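Local atomic coordinates of Polyphosphate:AMP phosphotransferase (Pseudomonas aeruginosa PAO1, PDB entry 3CZP), a protein that uses inorganic polyphosphate as phosphate donor to convert AMP to ADP, and less efficiently GMP to GDP, in a magnesium-dependent reaction. Residues E31-L36 / E65-R70; M114-A117 / G121-K124; G315-V320 / I362-W367; L372-R375 / F379-P382. All blocks are in the same frame, centred on the assembly; numbering follows the deposited sequence.

Contact 1: residues E31-L36 / E65-R70; sequences EAQFEL and EWMDPR
The carboxamide of Gln33 reaches from helix 15-39 to the backbone of Asp68 and holds that residue at both its N-H and its carbonyl. Asp68 N donates a hydrogen bond to Gln33 OE1 over 2.9 Å, nearly straight (165°), lying in the carbonyl plane of the amide and on a lone pair. The return bond, from Gln33 NE2 to Asp68 O at 3.0 Å, is more bent at 137°, and its acceptor sits out of the amide plane. With CG anti to the backbone N (chi1 -171°) and the chain extended beyond it, Gln33 spans the gap between the two backbones. The selenomethionine Met67, the first residue past the end of helix 56-66, lies alongside this chain: its CB touches Gln33 OE1, and its CE bends back to 4.0 Å from Gln33 CB.

The side chain of Asp68 stands nearly perpendicular to that of Gln33. Its CB packs on Gln33 OE1, while the carboxylate leads off toward Arg70. Asp68 OD1 accepts from Arg70 N, forming an Asx turn, and takes Arg70 NE at 3.0 Å on its syn lone pair; Arg70 NH2 meets Asp68 OD2 at 2.9 Å, completing a side-on, two-nitrogen salt bridge. Arg70 NH1 continues to Asp364 of the second subunit.

The chemistry thus divides Asp68 in two. A neutral amide grips its backbone N-H and carbonyl, whereas its carboxylate probably helps set the direction of Arg70 for the intersubunit salt bridge, in keeping with the dimerisation role suggested for this N-terminal PPK2 domain.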
loop_
_atom_site.group_PDB
_atom_site.type_symbol
_atom_site.label_atom_id
_atom_site.label_comp_id
_atom_site.label_asym_id
_atom_site.label_seq_id
_atom_site.Cartn_x
_atom_site.Cartn_y
_atom_site.Cartn_z
ATOM N N GLU A 31 -16.857 21.823 -10.806
ATOM C CA GLU A 31 -17.817 21.801 -9.699
ATOM C C GLU A 31 -18.306 20.412 -9.270
ATOM O O GLU A 31 -18.585 20.183 -8.064
ATOM C CB GLU A 31 -19.026 22.709 -10.037
ATOM C CG GLU A 31 -18.666 24.196 -10.000
ATOM C CD GLU A 31 -18.390 24.699 -8.559
ATOM O OE1 GLU A 31 -19.365 24.763 -7.776
ATOM O OE2 GLU A 31 -17.217 25.014 -8.205
ATOM N N ALA A 32 -18.527 19.526 -10.255
ATOM C CA ALA A 32 -18.950 18.165 -10.030
ATOM C C ALA A 32 -17.790 17.429 -9.348
ATOM O O ALA A 32 -17.982 16.710 -8.419
ATOM C CB ALA A 32 -19.325 17.468 -11.379
ATOM N N GLN A 33 -16.577 17.635 -9.831
ATOM C CA GLN A 33 -15.404 17.001 -9.228
ATOM C C GLN A 33 -15.210 17.407 -7.757
ATOM O O GLN A 33 -14.860 16.593 -6.927
ATOM C CB GLN A 33 -14.201 17.330 -10.109
ATOM C CG GLN A 33 -12.939 16.572 -9.755
ATOM C CD GLN A 33 -11.840 16.958 -10.604
ATOM O OE1 GLN A 33 -11.796 18.121 -11.030
ATOM N NE2 GLN A 33 -10.885 16.033 -10.849
ATOM N N PHE A 34 -15.461 18.665 -7.433
ATOM C CA PHE A 34 -15.349 19.177 -6.081
ATOM C C PHE A 34 -16.409 18.570 -5.152
ATOM O O PHE A 34 -16.112 18.140 -4.031
ATOM C CB PHE A 34 -15.435 20.723 -6.062
ATOM C CG PHE A 34 -15.332 21.311 -4.684
ATOM C CD1 PHE A 34 -14.080 21.445 -4.059
ATOM C CD2 PHE A 34 -16.481 21.714 -3.987
ATOM C CE1 PHE A 34 -13.983 21.963 -2.783
ATOM C CE2 PHE A 34 -16.386 22.232 -2.697
ATOM C CZ PHE A 34 -15.154 22.352 -2.095
ATOM N N GLU A 35 -17.628 18.478 -5.644
ATOM C CA GLU A 35 -18.747 17.886 -4.865
ATOM C C GLU A 35 -18.516 16.366 -4.572
ATOM O O GLU A 35 -18.873 15.810 -3.511
ATOM C CB GLU A 35 -20.024 18.098 -5.657
ATOM C CG GLU A 35 -21.310 17.477 -5.060
ATOM C CD GLU A 35 -21.677 18.073 -3.714
ATOM O OE1 GLU A 35 -21.239 19.208 -3.432
ATOM O OE2 GLU A 35 -22.416 17.428 -2.932
ATOM N N LEU A 36 -17.930 15.706 -5.547
ATOM C CA LEU A 36 -17.501 14.344 -5.418
ATOM C C LEU A 36 -16.501 14.165 -4.272
ATOM O O LEU A 36 -16.583 13.191 -3.524
ATOM C CB LEU A 36 -16.875 13.863 -6.757
ATOM C CG LEU A 36 -16.300 12.413 -6.769
ATOM C CD1 LEU A 36 -17.391 11.269 -6.795
ATOM C CD2 LEU A 36 -15.367 12.225 -7.937
ATOM N N GLU A 65 -6.915 19.010 -18.205
ATOM C CA GLU A 65 -6.822 20.462 -18.329
ATOM C C GLU A 65 -8.127 21.082 -17.947
ATOM O O GLU A 65 -8.154 22.050 -17.223
ATOM C CB GLU A 65 -6.456 20.870 -19.753
ATOM C CG GLU A 65 -6.266 22.387 -19.854
ATOM C CD GLU A 65 -5.776 22.801 -21.235
ATOM O OE1 GLU A 65 -5.275 21.893 -21.930
ATOM O OE2 GLU A 65 -5.906 24.025 -21.562
ATOM N N TRP A 66 -9.214 20.449 -18.356
ATOM C CA TRP A 66 -10.565 20.880 -17.997
ATOM C C TRP A 66 -10.862 20.690 -16.532
ATOM O O TRP A 66 -11.478 21.554 -15.906
ATOM C CB TRP A 66 -11.602 20.095 -18.805
ATOM C CG TRP A 66 -11.615 20.468 -20.289
ATOM C CD1 TRP A 66 -10.923 21.457 -20.883
ATOM C CD2 TRP A 66 -12.359 19.817 -21.319
ATOM N NE1 TRP A 66 -11.198 21.499 -22.227
ATOM C CE2 TRP A 66 -12.069 20.484 -22.533
ATOM C CE3 TRP A 66 -13.244 18.731 -21.340
ATOM C CZ2 TRP A 66 -12.655 20.119 -23.757
ATOM C CZ3 TRP A 66 -13.818 18.364 -22.555
ATOM C CH2 TRP A 66 -13.512 19.051 -23.755
HETATM N N MSE A 67 -10.464 19.520 -16.014
HETATM C CA MSE A 67 -10.720 19.141 -14.649
HETATM C C MSE A 67 -9.478 19.377 -13.836
HETATM O O MSE A 67 -8.464 19.872 -14.334
HETATM C CB MSE A 67 -11.217 17.681 -14.568
HETATM C CG MSE A 67 -12.431 17.460 -15.454
HETATM SE SE MSE A 67 -12.972 15.602 -15.409
HETATM C CE MSE A 67 -13.926 15.741 -13.805
ATOM N N ASP A 68 -9.550 19.102 -12.545
ATOM C CA ASP A 68 -8.406 19.308 -11.655
ATOM C C ASP A 68 -7.608 17.992 -11.605
ATOM O O ASP A 68 -8.046 17.002 -11.050
ATOM C CB ASP A 68 -8.920 19.711 -10.248
ATOM C CG ASP A 68 -7.837 20.270 -9.325
ATOM O OD1 ASP A 68 -6.655 19.947 -9.458
ATOM O OD2 ASP A 68 -8.173 20.966 -8.337
ATOM N N PRO A 69 -6.397 17.983 -12.165
ATOM C CA PRO A 69 -5.628 16.764 -12.124
ATOM C C PRO A 69 -5.191 16.336 -10.716
ATOM O O PRO A 69 -4.781 15.190 -10.533
ATOM C CB PRO A 69 -4.398 17.118 -12.955
ATOM C CG PRO A 69 -4.239 18.613 -12.814
ATOM C CD PRO A 69 -5.643 19.112 -12.757
ATOM N N ARG A 70 -5.147 17.250 -9.747
ATOM C CA ARG A 70 -4.823 16.851 -8.386
ATOM C C ARG A 70 -5.746 15.773 -7.821
ATOM O O ARG A 70 -5.388 15.122 -6.846
ATOM C CB ARG A 70 -4.827 18.046 -7.419
ATOM C CG ARG A 70 -3.829 19.103 -7.814
ATOM C CD ARG A 70 -3.911 20.340 -6.971
ATOM N NE ARG A 70 -5.109 21.102 -7.211
ATOM C CZ ARG A 70 -5.446 22.199 -6.523
ATOM N NH1 ARG A 70 -4.636 22.660 -5.612
ATOM N NH2 ARG A 70 -6.591 22.860 -6.795
#

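Contact 2: residues M114-A117 / G121-K124; sequences MLYA and GHIK
Ile123 folds back over the last turns of helix 110-119 and packs on Ala117. From its CB the two branches part: CG2 lies anti to the carbonyl carbon and only grazes Ala117 CB, while CG1, at chi1 62°, is placed between the backbone N and the carbonyl carbon and comes to 3.8 Å from Ala117 CB. At the tip, CD1 keeps the same 3.8 Å from Ala117 CB and reaches back about one turn, to 4.1 Å from Met114 O. The methyl of Ala117 is thus met by both branches of the isoleucine, chiefly by CG1 and CD1.

The backbone closes over the same residue. His122 N donates to Ala117 O at 2.7 Å, and Ile123 N adds a weak bond to that oxygen at 3.4 Å. Gly121, with positive phi (78°), ends the helix in a Schellman motif. The chain reversal also carries His122 beside Tyr116, where the imidazole edge at CE1 approaches Tyr116 CE2 to 3.9 Å. The two rings form an offset edge-to-face pair with planes 77° apart.

Around this surface turn, Tyr116 also packs on Pro180 and Leu181. The selenomethionine Met114 is buried against Leu128, Ala131 and Ile132 of helix 125-144, and Leu115 packs on Phe192 and Tyr195 of helix 186-203. The turn therefore joins helix 110-119 to helix 125-144, with Lys124 as the N-cap of the latter.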
loop_
_atom_site.group_PDB
_atom_site.type_symbol
_atom_site.label_atom_id
_atom_site.label_comp_id
_atom_site.label_asym_id
_atom_site.label_seq_id
_atom_site.Cartn_x
_atom_site.Cartn_y
_atom_site.Cartn_z
HETATM N N MSE A 114 -7.247 -8.540 -22.728
HETATM C CA MSE A 114 -7.969 -9.645 -23.429
HETATM C C MSE A 114 -8.068 -9.500 -24.983
HETATM O O MSE A 114 -7.916 -10.473 -25.702
HETATM C CB MSE A 114 -9.341 -9.875 -22.770
HETATM C CG MSE A 114 -10.422 -8.969 -23.185
HETATM SE SE MSE A 114 -12.099 -9.217 -22.263
HETATM C CE MSE A 114 -11.633 -8.663 -20.386
ATOM N N LEU A 115 -8.238 -8.268 -25.491
ATOM C CA LEU A 115 -8.299 -8.010 -26.929
ATOM C C LEU A 115 -6.952 -8.219 -27.552
ATOM O O LEU A 115 -6.831 -8.867 -28.582
ATOM C CB LEU A 115 -8.793 -6.579 -27.219
ATOM C CG LEU A 115 -10.278 -6.417 -26.934
ATOM C CD1 LEU A 115 -10.657 -4.933 -26.983
ATOM C CD2 LEU A 115 -11.126 -7.233 -27.930
ATOM N N TYR A 116 -5.912 -7.671 -26.934
ATOM C CA TYR A 116 -4.555 -7.894 -27.462
ATOM C C TYR A 116 -4.227 -9.390 -27.492
ATOM O O TYR A 116 -3.726 -9.912 -28.494
ATOM C CB TYR A 116 -3.557 -7.084 -26.651
ATOM C CG TYR A 116 -2.112 -7.422 -26.928
ATOM C CD1 TYR A 116 -1.447 -6.925 -28.068
ATOM C CD2 TYR A 116 -1.400 -8.280 -26.062
ATOM C CE1 TYR A 116 -0.099 -7.262 -28.314
ATOM C CE2 TYR A 116 -0.063 -8.634 -26.308
ATOM C CZ TYR A 116 0.579 -8.122 -27.426
ATOM O OH TYR A 116 1.903 -8.445 -27.629
ATOM N N ALA A 117 -4.540 -10.079 -26.406
ATOM C CA ALA A 117 -4.215 -11.488 -26.255
ATOM C C ALA A 117 -4.871 -12.355 -27.372
ATOM O O ALA A 117 -4.210 -13.210 -28.044
ATOM C CB ALA A 117 -4.607 -11.985 -24.801
ATOM N N GLY A 121 -3.353 -14.067 -30.900
ATOM C CA GLY A 121 -3.383 -15.517 -30.814
ATOM C C GLY A 121 -2.763 -16.109 -29.568
ATOM O O GLY A 121 -2.493 -17.308 -29.531
ATOM N N HIS A 122 -2.577 -15.304 -28.526
ATOM C CA HIS A 122 -2.062 -15.822 -27.270
ATOM C C HIS A 122 -3.088 -16.656 -26.507
ATOM O O HIS A 122 -2.708 -17.578 -25.833
ATOM C CB HIS A 122 -1.530 -14.719 -26.397
ATOM C CG HIS A 122 -0.458 -13.927 -27.067
ATOM N ND1 HIS A 122 -0.103 -12.660 -26.668
ATOM C CD2 HIS A 122 0.317 -14.219 -28.142
ATOM C CE1 HIS A 122 0.843 -12.204 -27.476
ATOM N NE2 HIS A 122 1.111 -13.127 -28.379
ATOM N N ILE A 123 -4.374 -16.327 -26.614
ATOM C CA ILE A 123 -5.432 -17.077 -25.949
ATOM C C ILE A 123 -6.473 -17.530 -26.970
ATOM O O ILE A 123 -6.627 -16.929 -28.028
ATOM C CB ILE A 123 -6.126 -16.282 -24.817
ATOM C CG1 ILE A 123 -6.830 -14.988 -25.330
ATOM C CG2 ILE A 123 -5.155 -15.951 -23.661
ATOM C CD1 ILE A 123 -7.634 -14.297 -24.243
ATOM N N LYS A 124 -7.186 -18.594 -26.631
ATOM C CA LYS A 124 -8.204 -19.187 -27.497
ATOM C C LYS A 124 -9.547 -18.498 -27.268
ATOM O O LYS A 124 -9.705 -17.815 -26.264
ATOM C CB LYS A 124 -8.350 -20.681 -27.189
ATOM C CG LYS A 124 -7.145 -21.524 -27.497
ATOM C CD LYS A 124 -7.387 -22.914 -26.936
ATOM C CE LYS A 124 -6.427 -23.951 -27.505
ATOM N NZ LYS A 124 -6.802 -25.372 -27.054
#

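Contact 3: residues G315-V320 / I362-W367; sequences GAIRRV and IFDRSW
Helix 315-320 runs nearly antiparallel to strand 362-364, at 164° between their N-to-C directions, with the short axes 10.5 Å apart at closest approach. Ile317 points across this separation. Its CG1 is anti to the carbonyl carbon (chi1 -79°), and the outstretched CD1 ends between two strand residues, 3.9 Å from Ile362 CG2 and 3.8 Å from Asp364 CB. The side chains of Ile317 and Ile362 lie antiparallel, side by side, so the CG2 branch of Ile362 runs along both CG1 and CD1 of its partner. The other branch of Ile362 serves the next helical turn, where CD1 stands 4.2 Å from Val320 CG1.

This is helix-on-sheet packing in the P-loop NTPase-like core of the second PPK2 domain. Strand 360-364 lies between strands 330-333 and 300-307 in a parallel five-stranded sheet of order 2-3-1-4-5, and helix 313-321 leads away from strand 300-307. Phe305 of that strand also packs on Ile317, while Leu287, Val482 and Ile486 of two further helices pack on Val320.

Asp364, the last residue of the strand, is set across the end of Ile317, with CB and CG against the methyl CD1. Its OD2 forms a salt bridge with Arg70 NH1 of the second subunit, and a weak, long ion pair links OD1 to Lys313 NZ.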
loop_
_atom_site.group_PDB
_atom_site.type_symbol
_atom_site.label_atom_id
_atom_site.label_comp_id
_atom_site.label_asym_id
_atom_site.label_seq_id
_atom_site.Cartn_x
_atom_site.Cartn_y
_atom_site.Cartn_z
ATOM N N GLY A 315 -4.805 -21.301 18.619
ATOM C CA GLY A 315 -4.053 -22.484 18.928
ATOM C C GLY A 315 -3.800 -23.340 17.713
ATOM O O GLY A 315 -2.671 -23.790 17.518
ATOM N N ALA A 316 -4.844 -23.580 16.907
ATOM C CA ALA A 316 -4.662 -24.338 15.637
ATOM C C ALA A 316 -3.677 -23.641 14.726
ATOM O O ALA A 316 -2.843 -24.282 14.084
ATOM C CB ALA A 316 -5.995 -24.607 14.899
ATOM N N ILE A 317 -3.771 -22.327 14.646
ATOM C CA ILE A 317 -2.889 -21.569 13.761
ATOM C C ILE A 317 -1.436 -21.718 14.211
ATOM O O ILE A 317 -0.537 -21.849 13.387
ATOM C CB ILE A 317 -3.284 -20.055 13.754
ATOM C CG1 ILE A 317 -4.482 -19.798 12.865
ATOM C CG2 ILE A 317 -2.153 -19.145 13.337
ATOM C CD1 ILE A 317 -4.962 -18.401 12.917
ATOM N N ARG A 318 -1.195 -21.696 15.505
ATOM C CA ARG A 318 0.188 -21.739 15.957
ATOM C C ARG A 318 0.838 -23.119 15.776
ATOM O O ARG A 318 2.050 -23.206 15.634
ATOM C CB ARG A 318 0.343 -21.283 17.412
ATOM C CG ARG A 318 1.697 -20.509 17.656
ATOM C CD ARG A 318 2.224 -20.710 19.040
ATOM N NE ARG A 318 2.654 -22.093 19.271
ATOM C CZ ARG A 318 2.855 -22.635 20.468
ATOM N NH1 ARG A 318 2.663 -21.942 21.593
ATOM N NH2 ARG A 318 3.237 -23.896 20.557
ATOM N N ARG A 319 0.050 -24.191 15.822
ATOM C CA ARG A 319 0.612 -25.526 15.555
ATOM C C ARG A 319 1.019 -25.677 14.055
ATOM O O ARG A 319 1.902 -26.484 13.715
ATOM C CB ARG A 319 -0.335 -26.636 15.996
ATOM C CG ARG A 319 -0.631 -26.725 17.533
ATOM C CD ARG A 319 0.599 -26.443 18.342
ATOM N NE ARG A 319 0.328 -26.292 19.765
ATOM C CZ ARG A 319 -0.203 -25.217 20.348
ATOM N NH1 ARG A 319 -0.533 -24.143 19.647
ATOM N NH2 ARG A 319 -0.384 -25.217 21.661
ATOM N N VAL A 320 0.383 -24.902 13.181
ATOM C CA VAL A 320 0.827 -24.808 11.772
ATOM C C VAL A 320 2.124 -24.003 11.710
ATOM O O VAL A 320 3.094 -24.424 11.083
ATOM C CB VAL A 320 -0.264 -24.128 10.890
ATOM C CG1 VAL A 320 0.244 -23.828 9.430
ATOM C CG2 VAL A 320 -1.516 -24.991 10.905
ATOM N N ILE A 362 -2.002 -16.777 6.175
ATOM C CA ILE A 362 -3.019 -17.320 7.047
ATOM C C ILE A 362 -3.942 -16.129 7.465
ATOM O O ILE A 362 -3.450 -15.069 7.940
ATOM C CB ILE A 362 -2.351 -17.899 8.283
ATOM C CG1 ILE A 362 -1.339 -19.016 7.936
ATOM C CG2 ILE A 362 -3.421 -18.363 9.285
ATOM C CD1 ILE A 362 -0.776 -19.745 9.195
ATOM N N PHE A 363 -5.257 -16.334 7.303
ATOM C CA PHE A 363 -6.252 -15.363 7.592
ATOM C C PHE A 363 -6.979 -15.822 8.849
ATOM O O PHE A 363 -7.715 -16.807 8.856
ATOM C CB PHE A 363 -7.213 -15.173 6.424
ATOM C CG PHE A 363 -6.634 -14.429 5.259
ATOM C CD1 PHE A 363 -6.608 -13.047 5.256
ATOM C CD2 PHE A 363 -6.065 -15.114 4.180
ATOM C CE1 PHE A 363 -6.060 -12.334 4.194
ATOM C CE2 PHE A 363 -5.524 -14.410 3.080
ATOM C CZ PHE A 363 -5.525 -13.021 3.097
ATOM N N ASP A 364 -6.729 -15.112 9.922
ATOM C CA ASP A 364 -7.476 -15.306 11.132
ATOM C C ASP A 364 -8.701 -14.414 11.071
ATOM O O ASP A 364 -8.639 -13.212 11.332
ATOM C CB ASP A 364 -6.599 -15.002 12.329
ATOM C CG ASP A 364 -7.279 -15.332 13.656
ATOM O OD1 ASP A 364 -8.437 -15.835 13.686
ATOM O OD2 ASP A 364 -6.646 -15.070 14.691
ATOM N N ARG A 365 -9.816 -15.039 10.695
ATOM C CA ARG A 365 -10.996 -14.359 10.155
ATOM C C ARG A 365 -10.660 -13.803 8.786
ATOM O O ARG A 365 -9.501 -13.740 8.418
ATOM C CB ARG A 365 -11.528 -13.298 11.097
ATOM C CG ARG A 365 -11.726 -13.821 12.484
ATOM C CD ARG A 365 -12.137 -12.736 13.401
ATOM N NE ARG A 365 -13.556 -12.455 13.252
ATOM C CZ ARG A 365 -14.309 -11.865 14.178
ATOM N NH1 ARG A 365 -13.776 -11.502 15.344
ATOM N NH2 ARG A 365 -15.615 -11.650 13.947
ATOM N N SER A 366 -11.664 -13.518 7.986
ATOM C CA SER A 366 -11.425 -13.415 6.569
ATOM C C SER A 366 -12.542 -12.654 5.925
ATOM O O SER A 366 -13.339 -12.027 6.605
ATOM C CB SER A 366 -11.331 -14.845 5.957
ATOM O OG SER A 366 -12.657 -15.379 5.800
ATOM N N TRP A 367 -12.625 -12.766 4.593
ATOM C CA TRP A 367 -13.715 -12.166 3.823
ATOM C C TRP A 367 -15.087 -12.759 4.089
ATOM O O TRP A 367 -16.077 -12.201 3.677
ATOM C CB TRP A 367 -13.427 -12.287 2.326
ATOM C CG TRP A 367 -12.877 -13.612 1.870
ATOM C CD1 TRP A 367 -13.590 -14.677 1.358
ATOM C CD2 TRP A 367 -11.488 -14.009 1.833
ATOM N NE1 TRP A 367 -12.734 -15.703 1.029
ATOM C CE2 TRP A 367 -11.447 -15.333 1.316
ATOM C CE3 TRP A 367 -10.298 -13.405 2.254
ATOM C CZ2 TRP A 367 -10.291 -16.029 1.164
ATOM C CZ3 TRP A 367 -9.111 -14.100 2.091
ATOM C CH2 TRP A 367 -9.107 -15.406 1.544
#

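Contact 4: residues L372-R375 / F379-P382; sequences LVER and FCAP
Glu374 is the centre of the close-fitting part of this contact, meeting both Phe379 and Cys380 where the chain turns back after helix 370-377. Its carbonyl O receives Phe379 N at 2.9 Å, a bond that reaches back five residues and so closes a wider, pi-type turn. Its side chain starts beside the backbone N (chi1 -63°) and then runs extended: CG lies 4.0 Å from Phe379 CB, and OE1 comes to 3.6 Å from Cys380 SG. With chi1 at 72°, that sulfur is turned back over the glutamate, where it also approaches Glu374 CB at 3.9 Å.

The outer side is looser. The exposed Phe379 ring lies slantwise to Val373, and its closest approach to that side chain is CE2 to Val373 CG2 at 4.1 Å; the ring also lies near Glu374 CA. Val373 finds further packing on Tyr449 and Arg365.

The contact closes the short link from helix 370-377 to helix 382-402 in the second PPK2 domain. Glu374 OE1 is also in a salt bridge with Arg370, one turn back, which probably favours the charged carboxylate. Across the segments, a single backbone hydrogen bond is joined by van der Waals contacts of the sulfur, the ring and the aliphatic CB and CG of Glu374.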
loop_
_atom_site.group_PDB
_atom_site.type_symbol
_atom_site.label_atom_id
_atom_site.label_comp_id
_atom_site.label_asym_id
_atom_site.label_seq_id
_atom_site.Cartn_x
_atom_site.Cartn_y
_atom_site.Cartn_z
ATOM N N LEU A 372 -21.056 -13.686 7.811
ATOM C CA LEU A 372 -21.145 -14.136 9.193
ATOM C C LEU A 372 -21.465 -12.937 10.060
ATOM O O LEU A 372 -22.609 -12.505 10.090
ATOM C CB LEU A 372 -19.859 -14.864 9.593
ATOM C CG LEU A 372 -19.556 -16.202 8.877
ATOM C CD1 LEU A 372 -18.129 -16.628 9.292
ATOM C CD2 LEU A 372 -20.612 -17.341 9.137
ATOM N N VAL A 373 -20.489 -12.353 10.749
ATOM C CA VAL A 373 -20.786 -11.206 11.648
ATOM C C VAL A 373 -21.524 -9.980 11.052
ATOM O O VAL A 373 -22.347 -9.383 11.725
ATOM C CB VAL A 373 -19.502 -10.734 12.410
ATOM C CG1 VAL A 373 -18.380 -10.274 11.436
ATOM C CG2 VAL A 373 -19.853 -9.667 13.450
ATOM N N GLU A 374 -21.241 -9.586 9.808
ATOM C CA GLU A 374 -21.947 -8.453 9.215
ATOM C C GLU A 374 -23.428 -8.755 9.001
ATOM O O GLU A 374 -24.257 -7.900 9.242
ATOM C CB GLU A 374 -21.322 -8.031 7.884
ATOM C CG GLU A 374 -19.890 -7.530 8.014
ATOM C CD GLU A 374 -19.316 -6.890 6.727
ATOM O OE1 GLU A 374 -20.008 -6.715 5.710
ATOM O OE2 GLU A 374 -18.137 -6.541 6.764
ATOM N N ARG A 375 -23.728 -9.951 8.495
ATOM C CA ARG A 375 -25.085 -10.406 8.267
ATOM C C ARG A 375 -25.878 -10.347 9.567
ATOM O O ARG A 375 -26.940 -9.722 9.657
ATOM C CB ARG A 375 -25.057 -11.859 7.744
ATOM C CG ARG A 375 -26.409 -12.572 7.815
ATOM C CD ARG A 375 -26.367 -13.942 7.062
ATOM N NE ARG A 375 -27.438 -14.868 7.511
ATOM C CZ ARG A 375 -27.829 -15.968 6.846
ATOM N NH1 ARG A 375 -27.292 -16.288 5.676
ATOM N NH2 ARG A 375 -28.795 -16.742 7.331
ATOM N N PHE A 379 -24.122 -5.064 9.733
ATOM C CA PHE A 379 -23.133 -4.070 9.395
ATOM C C PHE A 379 -23.173 -3.794 7.891
ATOM O O PHE A 379 -22.509 -2.869 7.403
ATOM C CB PHE A 379 -21.738 -4.496 9.866
ATOM C CG PHE A 379 -21.591 -4.605 11.373
ATOM C CD1 PHE A 379 -22.293 -3.761 12.245
ATOM C CD2 PHE A 379 -20.720 -5.529 11.916
ATOM C CE1 PHE A 379 -22.143 -3.856 13.649
ATOM C CE2 PHE A 379 -20.563 -5.639 13.318
ATOM C CZ PHE A 379 -21.285 -4.796 14.178
ATOM N N CYS A 380 -23.911 -4.624 7.160
ATOM C CA CYS A 380 -24.186 -4.400 5.740
ATOM C C CYS A 380 -25.660 -4.804 5.499
ATOM O O CYS A 380 -26.266 -5.470 6.348
ATOM C CB CYS A 380 -23.218 -5.202 4.842
ATOM S SG CYS A 380 -23.520 -6.989 4.819
ATOM N N ALA A 381 -26.212 -4.418 4.347
ATOM C CA ALA A 381 -27.613 -4.702 4.012
ATOM C C ALA A 381 -27.739 -6.147 3.554
ATOM O O ALA A 381 -26.771 -6.733 3.053
ATOM C CB ALA A 381 -28.098 -3.747 2.894
ATOM N N PRO A 382 -28.932 -6.739 3.729
ATOM C CA PRO A 382 -29.229 -8.054 3.124
ATOM C C PRO A 382 -28.779 -8.246 1.666
ATOM O O PRO A 382 -28.231 -9.287 1.366
ATOM C CB PRO A 382 -30.757 -8.168 3.259
ATOM C CG PRO A 382 -31.067 -7.358 4.479
ATOM C CD PRO A 382 -30.044 -6.260 4.575
#

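How the contacts relate
Contacts 1 and 3 are buried, contacts 2 and 4 lie at the surface. The surface pair occupy matching places in the two fused PPK2 domains: each closes the turn between the helix that follows the third strand in chain order and the next long helix, and each relies on a backbone carbonyl near the helix end, with a ring packed on the last turns. The buried pair differ, contact 1 being polar and contact 3 apolar, yet both reach the second subunit through the Arg70-Asp364 salt bridge, made between chains although the nearest atoms of the two contacts are about 26 Å apart within one chain. Contacts 3 and 4 touch through Arg365 and Val373.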